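Local structure of phosphatidylinositol-specific phospholipase C1 (Streptomyces antibioticus, 3H4X) at residues N82-L95 against R100-W114. The protein belongs to the phosphatidylinositol-specific phospholipase C family, with a barrel of mostly parallel strands wrapped by helices. Numbering follows the deposited sequence.
With EOH (ethanol), chain G; EOH (ethanol), chain F.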
ATOM      1  N   ASN A  82     -18.649   7.136   7.678  1.00 10.01           N
ATOM      2  CA  ASN A  82     -17.306   7.230   7.116  1.00  9.76           C
ATOM      3  C   ASN A  82     -16.836   8.664   7.260  1.00  9.48           C
ATOM      4  O   ASN A  82     -17.639   9.565   7.484  1.00  9.92           O
ATOM      5  CB  ASN A  82     -17.300   6.850   5.635  1.00  9.86           C
ATOM      6  CG  ASN A  82     -17.745   5.428   5.395  1.00  9.85           C
ATOM      7  OD1 ASN A  82     -16.941   4.499   5.427  1.00  9.91           O
ATOM      8  ND2 ASN A  82     -19.036   5.249   5.145  1.00 10.98           N
ATOM      9  N   ASN A  83     -15.536   8.880   7.128  1.00  9.34           N
ATOM     10  CA  ASN A  83     -14.986  10.221   7.124  1.00  9.26           C
ATOM     11  C   ASN A  83     -13.867  10.218   6.098  1.00  9.07           C
ATOM     12  O   ASN A  83     -12.745   9.795   6.381  1.00  9.01           O
ATOM     13  CB  ASN A  83     -14.495  10.605   8.524  1.00  9.74           C
ATOM     14  CG  ASN A  83     -13.966  12.024   8.594  1.00 10.38           C
ATOM     15  OD1 ASN A  83     -13.637  12.634   7.577  1.00 11.63           O
ATOM     16  ND2 ASN A  83     -13.871  12.555   9.808  1.00 11.56           N
ATOM     17  N   SER A  84     -14.197  10.647   4.884  1.00  8.97           N
ATOM     18  CA  SER A  84     -13.314  10.445   3.752  1.00  9.04           C
ATOM     19  C   SER A  84     -13.611  11.443   2.653  1.00  8.93           C
ATOM     20  O   SER A  84     -14.661  12.097   2.652  1.00  9.07           O
ATOM     21  CB  SER A  84     -13.510   9.039   3.188  1.00  9.33           C
ATOM     22  OG  SER A  84     -14.691   8.990   2.401  1.00 10.09           O
ATOM     23  N   ASN A  85     -12.685  11.534   1.705  1.00  8.73           N
ATOM     24  CA  ASN A  85     -12.859  12.379   0.533  1.00  8.87           C
ATOM     25  C   ASN A  85     -13.345  11.595  -0.685  1.00  9.11           C
ATOM     26  O   ASN A  85     -13.335  12.099  -1.807  1.00  8.81           O
ATOM     27  CB  ASN A  85     -11.564  13.124   0.215  1.00  9.11           C
ATOM     28  CG  ASN A  85     -10.392  12.192  -0.011  1.00  8.42           C
ATOM     29  OD1 ASN A  85     -10.565  10.986  -0.195  1.00  8.39           O
ATOM     30  ND2 ASN A  85      -9.188  12.748   0.001  1.00  9.02           N
ATOM     31  N   CYS A  86     -13.785  10.364  -0.457  1.00  9.63           N
ATOM     32  CA  CYS A  86     -14.245   9.499  -1.541  1.00 10.54           C
ATOM     33  C   CYS A  86     -15.699   9.808  -1.899  1.00 10.59           C
ATOM     34  O   CYS A  86     -16.514  10.059  -1.009  1.00 10.65           O
ATOM     35  CB  CYS A  86     -14.081   8.034  -1.140  1.00 11.20           C
ATOM     36  SG  CYS A  86     -12.403   7.642  -0.582  1.00 14.50           S
ATOM     37  N   GLU A  87     -16.020   9.789  -3.195  1.00 11.20           N
ATOM     38  CA  GLU A  87     -17.355  10.185  -3.667  1.00 12.13           C
ATOM     39  C   GLU A  87     -18.184   9.055  -4.256  1.00 12.22           C
ATOM     40  O   GLU A  87     -19.393   9.204  -4.425  1.00 12.65           O
ATOM     41  CB  GLU A  87     -17.290  11.226  -4.783  1.00 12.93           C
ATOM     42  CG  GLU A  87     -16.314  12.349  -4.684  1.00 14.41           C
ATOM     43  CD  GLU A  87     -16.213  13.064  -6.028  1.00 15.33           C
ATOM     44  OE1 GLU A  87     -15.144  13.000  -6.668  1.00 15.84           O
ATOM     45  OE2 GLU A  87     -17.226  13.650  -6.479  1.00 15.17           O
ATOM     46  N   GLY A  88     -17.544   7.960  -4.646  1.00 12.27           N
ATOM     47  CA  GLY A  88     -18.248   6.918  -5.387  1.00 12.82           C
ATOM     48  C   GLY A  88     -18.705   7.386  -6.760  1.00 13.02           C
ATOM     49  O   GLY A  88     -19.825   7.095  -7.185  1.00 13.64           O
ATOM     50  N   ALA A  89     -17.843   8.119  -7.457  1.00 12.99           N
ATOM     51  CA  ALA A  89     -18.155   8.595  -8.802  1.00 13.24           C
ATOM     52  C   ALA A  89     -18.426   7.429  -9.746  1.00 13.57           C
ATOM     53  O   ALA A  89     -17.700   6.439  -9.739  1.00 13.75           O
ATOM     54  CB  ALA A  89     -17.017   9.445  -9.338  1.00 13.44           C
ATOM     55  N   ALA A  90     -19.464   7.555 -10.567  1.00 13.96           N
ATOM     56  CA  ALA A  90     -19.813   6.503 -11.521  1.00 14.26           C
ATOM     57  C   ALA A  90     -18.889   6.517 -12.737  1.00 14.27           C
ATOM     58  O   ALA A  90     -18.713   5.501 -13.410  1.00 14.91           O
ATOM     59  CB  ALA A  90     -21.267   6.637 -11.957  1.00 14.52           C
ATOM     60  N   ASN A  91     -18.308   7.676 -13.021  1.00 14.23           N
ATOM     61  CA  ASN A  91     -17.411   7.835 -14.157  1.00 14.34           C
ATOM     62  C   ASN A  91     -16.608   9.115 -13.997  1.00 14.31           C
ATOM     63  O   ASN A  91     -16.849   9.887 -13.071  1.00 13.78           O
ATOM     64  CB  ASN A  91     -18.203   7.853 -15.465  1.00 14.55           C
ATOM     65  CG  ASN A  91     -19.288   8.907 -15.469  1.00 15.20           C
ATOM     66  OD1 ASN A  91     -19.013  10.088 -15.280  1.00 15.91           O
ATOM     67  ND2 ASN A  91     -20.528   8.483 -15.676  1.00 16.81           N
ATOM     68  N   ALA A  92     -15.659   9.342 -14.899  1.00 14.68           N
ATOM     69  CA  ALA A  92     -14.757  10.482 -14.781  1.00 15.35           C
ATOM     70  C   ALA A  92     -15.495  11.821 -14.799  1.00 15.40           C
ATOM     71  O   ALA A  92     -15.055  12.781 -14.168  1.00 15.68           O
ATOM     72  CB  ALA A  92     -13.696  10.439 -15.871  1.00 15.80           C
ATOM     73  N   SER A  93     -16.614  11.884 -15.520  1.00 15.40           N
ATOM     74  CA  SER A  93     -17.379  13.128 -15.630  1.00 15.33           C
ATOM     75  C   SER A  93     -17.903  13.572 -14.269  1.00 14.87           C
ATOM     76  O   SER A  93     -18.206  14.752 -14.061  1.00 14.61           O
ATOM     77  CB  SER A  93     -18.549  12.974 -16.611  1.00 15.59           C
ATOM     78  OG  SER A  93     -19.699  12.443 -15.973  1.00 16.52           O
ATOM     79  N   GLU A  94     -18.003  12.618 -13.346  1.00 14.50           N
ATOM     80  CA  GLU A  94     -18.569  12.867 -12.025  1.00 14.35           C
ATOM     81  C   GLU A  94     -17.525  13.152 -10.950  1.00 13.78           C
ATOM     82  O   GLU A  94     -17.877  13.427  -9.809  1.00 13.65           O
ATOM     83  CB  GLU A  94     -19.430  11.684 -11.571  1.00 14.79           C
ATOM     84  CG  GLU A  94     -20.684  11.461 -12.396  1.00 16.17           C
ATOM     85  CD  GLU A  94     -21.644  10.477 -11.748  1.00 17.88           C
ATOM     86  OE1 GLU A  94     -21.266   9.832 -10.745  1.00 18.35           O
ATOM     87  OE2 GLU A  94     -22.784  10.349 -12.241  1.00 19.51           O
ATOM     88  N   LEU A  95     -16.246  13.072 -11.294  1.00 13.28           N
ATOM     89  CA  LEU A  95     -15.218  13.338 -10.294  1.00 12.87           C
ATOM     90  C   LEU A  95     -15.282  14.798  -9.846  1.00 12.25           C
ATOM     91  O   LEU A  95     -15.440  15.708 -10.669  1.00 12.28           O
ATOM     92  CB  LEU A  95     -13.830  12.971 -10.817  1.00 13.10           C
ATOM     93  CG  LEU A  95     -13.579  11.465 -10.956  1.00 13.90           C
ATOM     94  CD1 LEU A  95     -12.305  11.205 -11.737  1.00 14.73           C
ATOM     95  CD2 LEU A  95     -13.533  10.779  -9.595  1.00 14.54           C
ATOM     96  N   ARG A 100     -19.176  13.496  -0.188  1.00 12.04           N
ATOM     97  CA  ARG A 100     -18.040  12.656   0.149  1.00 11.31           C
ATOM     98  C   ARG A 100     -18.396  11.705   1.295  1.00 10.91           C
ATOM     99  O   ARG A 100     -19.548  11.284   1.407  1.00 10.99           O
ATOM    100  CB  ARG A 100     -16.821  13.538   0.436  1.00 11.36           C
ATOM    101  CG  ARG A 100     -16.393  14.348  -0.794  1.00 11.70           C
ATOM    102  CD  ARG A 100     -15.447  15.479  -0.440  1.00 12.78           C
ATOM    103  NE  ARG A 100     -16.109  16.506   0.360  1.00 14.13           N
ATOM    104  CZ  ARG A 100     -15.474  17.515   0.945  1.00 14.36           C
ATOM    105  NH1 ARG A 100     -14.162  17.638   0.817  1.00 13.89           N
ATOM    106  NH2 ARG A 100     -16.153  18.404   1.660  1.00 15.82           N
ATOM    107  N   ASP A 101     -17.423  11.345   2.126  1.00 10.70           N
ATOM    108  CA  ASP A 101     -17.658  10.401   3.223  1.00 10.70           C
ATOM    109  C   ASP A 101     -18.224   9.069   2.728  1.00 10.34           C
ATOM    110  O   ASP A 101     -19.067   8.454   3.386  1.00 10.58           O
ATOM    111  CB  ASP A 101     -18.583  11.007   4.287  1.00 10.92           C
ATOM    112  CG  ASP A 101     -17.941  12.156   5.040  1.00 12.28           C
ATOM    113  OD1 ASP A 101     -16.698  12.264   5.042  1.00 12.28           O
ATOM    114  OD2 ASP A 101     -18.687  12.953   5.651  1.00 14.73           O
ATOM    115  N   GLN A 102     -17.751   8.613   1.573  1.00 10.48           N
ATOM    116  CA  GLN A 102     -18.122   7.286   1.099  1.00 10.52           C
ATOM    117  C   GLN A 102     -17.167   6.213   1.620  1.00 10.19           C
ATOM    118  O   GLN A 102     -16.089   6.518   2.137  1.00 10.29           O
ATOM    119  CB  GLN A 102     -18.219   7.259  -0.428  1.00 10.82           C
ATOM    120  CG  GLN A 102     -19.214   8.266  -0.976  1.00 11.90           C
ATOM    121  CD  GLN A 102     -20.602   8.060  -0.407  1.00 13.48           C
ATOM    122  OE1 GLN A 102     -21.230   7.033  -0.645  1.00 14.47           O
ATOM    123  NE2 GLN A 102     -21.089   9.042   0.344  1.00 14.28           N
ATOM    124  N   ASP A 103     -17.589   4.961   1.485  1.00 10.04           N
ATOM    125  CA  ASP A 103     -16.856   3.817   2.010  1.00  9.95           C
ATOM    126  C   ASP A 103     -15.806   3.296   1.027  1.00  9.34           C
ATOM    127  O   ASP A 103     -15.488   3.949   0.033  1.00  9.24           O
ATOM    128  CB  ASP A 103     -17.834   2.699   2.382  1.00 10.72           C
ATOM    129  CG  ASP A 103     -18.607   2.172   1.182  1.00 12.11           C
ATOM    130  OD1 ASP A 103     -18.360   2.628   0.046  1.00 13.19           O
ATOM    131  OD2 ASP A 103     -19.475   1.295   1.381  1.00 15.89           O
ATOM    132  N   PHE A 104     -15.268   2.115   1.310  1.00  9.05           N
ATOM    133  CA  PHE A 104     -14.197   1.556   0.486  1.00  8.65           C
ATOM    134  C   PHE A 104     -14.675   1.316  -0.945  1.00  8.48           C
ATOM    135  O   PHE A 104     -13.959   1.614  -1.905  1.00  8.47           O
ATOM    136  CB  PHE A 104     -13.661   0.271   1.122  1.00  9.02           C
ATOM    137  CG  PHE A 104     -12.482  -0.338   0.402  1.00  9.17           C
ATOM    138  CD1 PHE A 104     -11.460   0.450  -0.110  1.00  9.59           C
ATOM    139  CD2 PHE A 104     -12.380  -1.714   0.282  1.00  9.56           C
ATOM    140  CE1 PHE A 104     -10.369  -0.127  -0.752  1.00 10.59           C
ATOM    141  CE2 PHE A 104     -11.295  -2.292  -0.356  1.00 10.27           C
ATOM    142  CZ  PHE A 104     -10.291  -1.496  -0.871  1.00 10.91           C
ATOM    143  N   ALA A 105     -15.884   0.782  -1.094  1.00  8.60           N
ATOM    144  CA  ALA A 105     -16.450   0.603  -2.426  1.00  8.82           C
ATOM    145  C   ALA A 105     -16.510   1.934  -3.179  1.00  8.90           C
ATOM    146  O   ALA A 105     -16.275   1.979  -4.389  1.00  9.21           O
ATOM    147  CB  ALA A 105     -17.827  -0.045  -2.350  1.00  9.45           C
ATOM    148  N   GLY A 106     -16.827   3.012  -2.466  1.00  9.07           N
ATOM    149  CA  GLY A 106     -16.857   4.340  -3.070  1.00  9.31           C
ATOM    150  C   GLY A 106     -15.479   4.804  -3.510  1.00  9.12           C
ATOM    151  O   GLY A 106     -15.320   5.392  -4.581  1.00  9.38           O
ATOM    152  N   CYS A 107     -14.478   4.543  -2.678  1.00  8.82           N
ATOM    153  CA  CYS A 107     -13.103   4.852  -3.031  1.00  9.12           C
ATOM    154  C   CYS A 107     -12.690   4.115  -4.304  1.00  8.59           C
ATOM    155  O   CYS A 107     -12.111   4.698  -5.223  1.00  8.39           O
ATOM    156  CB  CYS A 107     -12.176   4.465  -1.881  1.00  9.41           C
ATOM    157  SG  CYS A 107     -10.442   4.767  -2.210  1.00 13.33           S
ATOM    158  N   LEU A 108     -12.983   2.822  -4.349  1.00  8.02           N
ATOM    159  CA  LEU A 108     -12.655   2.004  -5.506  1.00  7.89           C
ATOM    160  C   LEU A 108     -13.360   2.502  -6.763  1.00  7.98           C
ATOM    161  O   LEU A 108     -12.793   2.468  -7.855  1.00  8.07           O
ATOM    162  CB  LEU A 108     -12.998   0.539  -5.233  1.00  7.95           C
ATOM    163  CG  LEU A 108     -12.142  -0.156  -4.172  1.00  7.80           C
ATOM    164  CD1 LEU A 108     -12.791  -1.474  -3.776  1.00  8.52           C
ATOM    165  CD2 LEU A 108     -10.714  -0.366  -4.665  1.00  8.94           C
ATOM    166  N   SER A 109     -14.595   2.966  -6.611  1.00  8.61           N
ATOM    167  CA  SER A 109     -15.307   3.561  -7.734  1.00  9.37           C
ATOM    168  C   SER A 109     -14.587   4.811  -8.238  1.00  9.22           C
ATOM    169  O   SER A 109     -14.441   5.003  -9.447  1.00  9.14           O
ATOM    170  CB  SER A 109     -16.750   3.893  -7.352  1.00  9.92           C
ATOM    171  OG  SER A 109     -17.500   2.716  -7.122  1.00 12.38           O
ATOM    172  N   ASP A 110     -14.136   5.664  -7.322  1.00  9.27           N
ATOM    173  CA  ASP A 110     -13.385   6.854  -7.721  1.00  9.23           C
ATOM    174  C   ASP A 110     -12.134   6.445  -8.488  1.00  8.80           C
ATOM    175  O   ASP A 110     -11.791   7.045  -9.513  1.00  9.01           O
ATOM    176  CB  ASP A 110     -12.970   7.691  -6.505  1.00  9.56           C
ATOM    177  CG  ASP A 110     -14.129   8.439  -5.872  1.00 10.15           C
ATOM    178  OD1 ASP A 110     -15.283   8.261  -6.315  1.00 11.57           O
ATOM    179  OD2 ASP A 110     -13.873   9.208  -4.918  1.00 10.71           O
ATOM    180  N   MET A 111     -11.445   5.427  -7.978  1.00  8.47           N
ATOM    181  CA  MET A 111     -10.234   4.927  -8.622  1.00  8.19           C
ATOM    182  C   MET A 111     -10.507   4.432 -10.038  1.00  8.09           C
ATOM    183  O   MET A 111      -9.750   4.717 -10.961  1.00  8.05           O
ATOM    184  CB  MET A 111      -9.608   3.804  -7.791  1.00  8.28           C
ATOM    185  CG  MET A 111      -9.004   4.271  -6.482  1.00  8.66           C
ATOM    186  SD  MET A 111      -8.427   2.919  -5.446  1.00  9.98           S
ATOM    187  CE  MET A 111      -7.146   2.201  -6.464  1.00 11.83           C
ATOM    188  N   ARG A 112     -11.578   3.667 -10.201  1.00  8.21           N
ATOM    189  CA  ARG A 112     -11.943   3.152 -11.518  1.00  8.74           C
ATOM    190  C   ARG A 112     -12.280   4.285 -12.485  1.00  8.84           C
ATOM    191  O   ARG A 112     -11.827   4.291 -13.633  1.00  9.09           O
ATOM    192  CB  ARG A 112     -13.123   2.183 -11.405  1.00  8.84           C
ATOM    193  CG  ARG A 112     -13.636   1.651 -12.736  1.00 10.64           C
ATOM    194  CD  ARG A 112     -12.538   0.953 -13.513  1.00 12.21           C
ATOM    195  NE  ARG A 112     -13.015   0.397 -14.779  1.00 13.50           N
ATOM    196  CZ  ARG A 112     -13.531  -0.820 -14.920  1.00 14.18           C
ATOM    197  NH1 ARG A 112     -13.651  -1.619 -13.868  1.00 14.80           N
ATOM    198  NH2 ARG A 112     -13.933  -1.241 -16.115  1.00 15.28           N
ATOM    199  N   ALA A 113     -13.068   5.249 -12.014  1.00  8.95           N
ATOM    200  CA  ALA A 113     -13.457   6.386 -12.838  1.00  9.22           C
ATOM    201  C   ALA A 113     -12.224   7.161 -13.290  1.00  9.32           C
ATOM    202  O   ALA A 113     -12.076   7.504 -14.466  1.00  9.71           O
ATOM    203  CB  ALA A 113     -14.398   7.289 -12.065  1.00  9.56           C
ATOM    204  N   TRP A 114     -11.328   7.419 -12.346  1.00  9.19           N
ATOM    205  CA  TRP A 114     -10.109   8.156 -12.626  1.00  9.32           C
ATOM    206  C   TRP A 114      -9.212   7.365 -13.580  1.00  9.56           C
ATOM    207  O   TRP A 114      -8.646   7.916 -14.526  1.00 10.13           O
ATOM    208  CB  TRP A 114      -9.387   8.463 -11.313  1.00  9.30           C
ATOM    209  CG  TRP A 114      -8.104   9.187 -11.482  1.00  9.50           C
ATOM    210  CD1 TRP A 114      -7.921  10.539 -11.523  1.00  9.98           C
ATOM    211  CD2 TRP A 114      -6.810   8.601 -11.629  1.00 10.20           C
ATOM    212  NE1 TRP A 114      -6.590  10.829 -11.693  1.00 11.03           N
ATOM    213  CE2 TRP A 114      -5.886   9.656 -11.760  1.00 10.83           C
ATOM    214  CE3 TRP A 114      -6.339   7.285 -11.662  1.00 10.65           C
ATOM    215  CZ2 TRP A 114      -4.520   9.434 -11.923  1.00 11.14           C
ATOM    216  CZ3 TRP A 114      -4.986   7.068 -11.821  1.00 11.29           C
ATOM    217  CH2 TRP A 114      -4.093   8.136 -11.948  1.00 11.09           C
TER
HETATM  218  C1  EOH G 345     -19.359  15.643   2.414  1.00 27.82           C
HETATM  219  C2  EOH G 345     -18.438  16.306   3.432  1.00 27.88           C
HETATM  220  O   EOH G 345     -19.147  16.139   1.112  1.00 27.75           O
HETATM  221  C1  EOH F 344     -14.632  -4.544 -13.404  1.00 28.18           C
HETATM  222  C2  EOH F 344     -14.747  -6.006 -12.988  1.00 28.00           C
HETATM  223  O   EOH F 344     -13.996  -4.395 -14.656  1.00 28.25           O
HETATM  224  O   HOH W   1     -19.047  12.359   8.294  1.00 24.93           O
HETATM  225  O   HOH W   2     -20.832   8.214   5.336  1.00 35.54           O
HETATM  226  O   HOH W   3     -12.907  11.669  -5.825  1.00 11.87           O
HETATM  227  O   HOH W   4     -16.537   4.313 -11.026  1.00 15.66           O
HETATM  228  O   HOH W   5     -14.333   7.411 -16.203  1.00 20.68           O
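Residues 82-95 form a loop that Asp110 and its neighbours tie to the outer side of helix 104-117, through hydrogen bonds from side chains to backbone and between backbones, and a thin apolar layer. The Asp110 carboxylate grips the loop backbone. Asp110 OD2 takes Glu87 N on its syn side at 2.8 Å (169° at the hydrogen), and Asp110 OD1 takes Ala89 N nearly along its C-O axis, also at 2.8 Å. With CG beside the backbone N (chi1 -73°), the carboxylate reaches both amides. Water 3 bridges Asp110 OD2 to Glu87 OE1, two acid oxygens 4.4 Å apart; Glu87 also accepts from Arg96 N. Just before the helix, Ser84 and Asp101 pair twice: Ser84 N gives to Asp101 OD1 at 3.0 Å, and Asp101 N to Ser84 O at 2.9 Å. Ser84 OG donates in plane to a lone pair of Gln102 O and accepts from Cys86 N, an ST turn. Apolar contacts fill in: Cys86 SG lies 3.4 Å from Cys107 CB, and Leu95 CD1 4.0 Å from Trp114 CB. Asp101 OD1 also salt-bridges Lys42; both line an acetyl-group pocket with Asn83. At least two backbone N-H groups and a water on one buried carboxylate would probably stabilise its negative charge despite nearby Glu87.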